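Long-range contact in fatty Acyl-Adenylate Ligase (Escherichia coli, PDB 3PBK), which belongs to the AMP-binding enzyme family of the ANL clan and is held here with 5'-o-[(s)-(dodecanoyloxy)(hydroxy)phosphoryl]adenosine in its pocket: residues 63-68 / 159-165. Numbering follows the deposited sequence.
Sequences KRLLSL and FKALPEA
The C-terminal end of a helix, residues 63-68, is wrapped by the chain 159-165, which comes from helix 156-160 and runs on extended through Leu162-Ala165 (psi 107-165°). Closest CA pairs set the register: Arg64 with Glu164 at 4.5 Å, Ser67 with Ala165 at 4.1 Å. Two hydrogen bonds join the segments. Ala165 N donates to Lys63 O (3.1 Å, 151° at the hydrogen), a carbonyl that also accepts Ser67 N of its own helix at 3.1 Å. Arg64, chi1 m, chi2 t and chi3 m, curls its side chain so that NE donates to Phe159 O (2.8 Å, 132°); the same oxygen also receives Leu162 N at 3.1 Å from its own segment. The guanidinium also lies over the Phe159 ring as a cation-pi pair, Arg64 CZ being 4.5 Å from the centroid and 24° off the normal. Between these bonds, Pro163 O faces Arg64 CA at 3.4 Å in a nearly linear CA-H...O contact. Ser67, chi1 p, turns OG back onto Arg64 O (2.8 Å), satisfying its hydroxyl within the helix. Three apolar contacts complete the interface: Leu65 CG to Phe159 CE1 3.7 Å, Leu68 CD1 to Leu162 CD2 3.5 Å, Leu66 CB to Ala165 CB 3.9 Å. Characteristically for a loop packed on a helix end, amide-to-carbonyl and arginine-to-carbonyl bonds tie helix 51-67 to the chain following helix 156-160. The contact centre lies about 32 Å from the chain centre, beside edge strand 152-155 of the parallel sheet: Leu68 and Leu162 both touch Leu154, while Leu65 and Phe159 rest on Cys93 and Ala89 of helix 84-95.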
loop_
_atom_site.group_PDB
_atom_site.type_symbol
_atom_site.label_atom_id
_atom_site.label_comp_id
_atom_site.label_asym_id
_atom_site.label_seq_id
_atom_site.Cartn_x
_atom_site.Cartn_y
_atom_site.Cartn_z
ATOM N N LYS A 63 -4.601 22.334 20.085
ATOM C CA LYS A 63 -5.005 23.676 20.492
ATOM C C LYS A 63 -4.384 24.747 19.596
ATOM O O LYS A 63 -5.062 25.694 19.201
ATOM C CB LYS A 63 -4.689 23.919 21.969
ATOM C CG LYS A 63 -5.653 23.223 22.920
ATOM C CD LYS A 63 -5.140 23.252 24.357
ATOM C CE LYS A 63 -6.210 22.783 25.335
ATOM N NZ LYS A 63 -5.820 23.023 26.753
ATOM N N ARG A 64 -3.105 24.600 19.263
ATOM C CA ARG A 64 -2.496 25.497 18.292
ATOM C C ARG A 64 -3.356 25.555 17.036
ATOM O O ARG A 64 -3.812 26.621 16.627
ATOM C CB ARG A 64 -1.088 25.041 17.934
ATOM C CG ARG A 64 -0.105 25.112 19.083
ATOM C CD ARG A 64 1.335 25.191 18.577
ATOM N NE ARG A 64 1.808 23.941 17.981
ATOM C CZ ARG A 64 1.893 22.784 18.635
ATOM N NH1 ARG A 64 1.508 22.704 19.905
ATOM N NH2 ARG A 64 2.347 21.697 18.021
ATOM N N LEU A 65 -3.586 24.394 16.437
ATOM C CA LEU A 65 -4.393 24.297 15.227
ATOM C C LEU A 65 -5.716 25.040 15.319
ATOM O O LEU A 65 -6.162 25.638 14.347
ATOM C CB LEU A 65 -4.655 22.835 14.881
ATOM C CG LEU A 65 -3.561 22.194 14.040
ATOM C CD1 LEU A 65 -3.969 20.805 13.603
ATOM C CD2 LEU A 65 -3.286 23.083 12.851
ATOM N N LEU A 66 -6.348 24.996 16.484
ATOM C CA LEU A 66 -7.647 25.638 16.660
ATOM C C LEU A 66 -7.555 27.166 16.736
ATOM O O LEU A 66 -8.514 27.872 16.399
ATOM C CB LEU A 66 -8.350 25.080 17.891
ATOM C CG LEU A 66 -8.839 23.645 17.706
ATOM C CD1 LEU A 66 -9.212 23.026 19.043
ATOM C CD2 LEU A 66 -10.008 23.603 16.722
ATOM N N SER A 67 -6.400 27.672 17.163
ATOM C CA SER A 67 -6.205 29.109 17.253
ATOM C C SER A 67 -6.315 29.706 15.863
ATOM O O SER A 67 -6.462 30.912 15.703
ATOM C CB SER A 67 -4.845 29.437 17.861
ATOM O OG SER A 67 -3.836 29.431 16.870
ATOM N N LEU A 68 -6.244 28.848 14.856
ATOM C CA LEU A 68 -6.368 29.282 13.478
ATOM C C LEU A 68 -7.829 29.339 13.057
ATOM O O LEU A 68 -8.132 29.336 11.863
ATOM C CB LEU A 68 -5.601 28.344 12.551
ATOM C CG LEU A 68 -4.083 28.515 12.500
ATOM C CD1 LEU A 68 -3.412 27.246 12.006
ATOM C CD2 LEU A 68 -3.723 29.675 11.604
ATOM N N PHE A 159 3.993 26.115 12.688
ATOM C CA PHE A 159 2.939 25.362 13.355
ATOM C C PHE A 159 3.224 25.185 14.854
ATOM O O PHE A 159 2.373 25.494 15.692
ATOM C CB PHE A 159 2.729 24.011 12.654
ATOM C CG PHE A 159 1.937 23.011 13.462
ATOM C CD1 PHE A 159 0.761 23.377 14.096
ATOM C CD2 PHE A 159 2.361 21.690 13.564
ATOM C CE1 PHE A 159 0.034 22.452 14.838
ATOM C CE2 PHE A 159 1.637 20.758 14.297
ATOM C CZ PHE A 159 0.473 21.141 14.934
ATOM N N LYS A 160 4.417 24.697 15.194
ATOM C CA LYS A 160 4.771 24.488 16.597
ATOM C C LYS A 160 4.835 25.834 17.312
ATOM O O LYS A 160 4.726 25.916 18.546
ATOM C CB LYS A 160 6.106 23.747 16.732
ATOM C CG LYS A 160 6.157 22.406 16.029
ATOM C CD LYS A 160 7.211 21.492 16.638
ATOM C CE LYS A 160 7.646 20.401 15.657
ATOM N NZ LYS A 160 8.619 19.426 16.249
ATOM N N ALA A 161 4.987 26.888 16.513
ATOM C CA ALA A 161 5.167 28.243 17.019
ATOM C C ALA A 161 3.843 28.962 17.305
ATOM O O ALA A 161 3.830 30.054 17.868
ATOM C CB ALA A 161 6.027 29.054 16.048
ATOM N N LEU A 162 2.733 28.340 16.927
ATOM C CA LEU A 162 1.413 28.924 17.157
ATOM C C LEU A 162 1.029 28.973 18.636
ATOM O O LEU A 162 1.660 28.328 19.481
ATOM C CB LEU A 162 0.341 28.171 16.359
ATOM C CG LEU A 162 -0.114 28.807 15.044
ATOM C CD1 LEU A 162 1.003 29.607 14.390
ATOM C CD2 LEU A 162 -0.657 27.749 14.096
ATOM N N PRO A 163 -0.003 29.766 18.951
ATOM C CA PRO A 163 -0.549 29.892 20.307
ATOM C C PRO A 163 -1.646 28.862 20.610
ATOM O O PRO A 163 -2.511 28.605 19.770
ATOM C CB PRO A 163 -1.160 31.305 20.308
ATOM C CG PRO A 163 -0.751 31.936 18.986
ATOM C CD PRO A 163 -0.532 30.802 18.055
ATOM N N GLU A 164 -1.599 28.278 21.803
ATOM C CA GLU A 164 -2.694 27.460 22.290
ATOM C C GLU A 164 -3.990 28.259 22.210
ATOM O O GLU A 164 -4.181 29.173 23.015
ATOM C CB GLU A 164 -2.473 27.136 23.769
ATOM C CG GLU A 164 -1.104 26.610 24.136
ATOM C CD GLU A 164 -1.051 25.112 24.038
ATOM O OE1 GLU A 164 -1.679 24.596 23.092
ATOM O OE2 GLU A 164 -0.403 24.459 24.892
ATOM N N ALA A 165 -4.883 27.938 21.273
ATOM C CA ALA A 165 -6.242 28.497 21.326
ATOM C C ALA A 165 -6.878 28.112 22.666
ATOM O O ALA A 165 -7.061 26.927 22.949
ATOM C CB ALA A 165 -7.089 27.989 20.174
#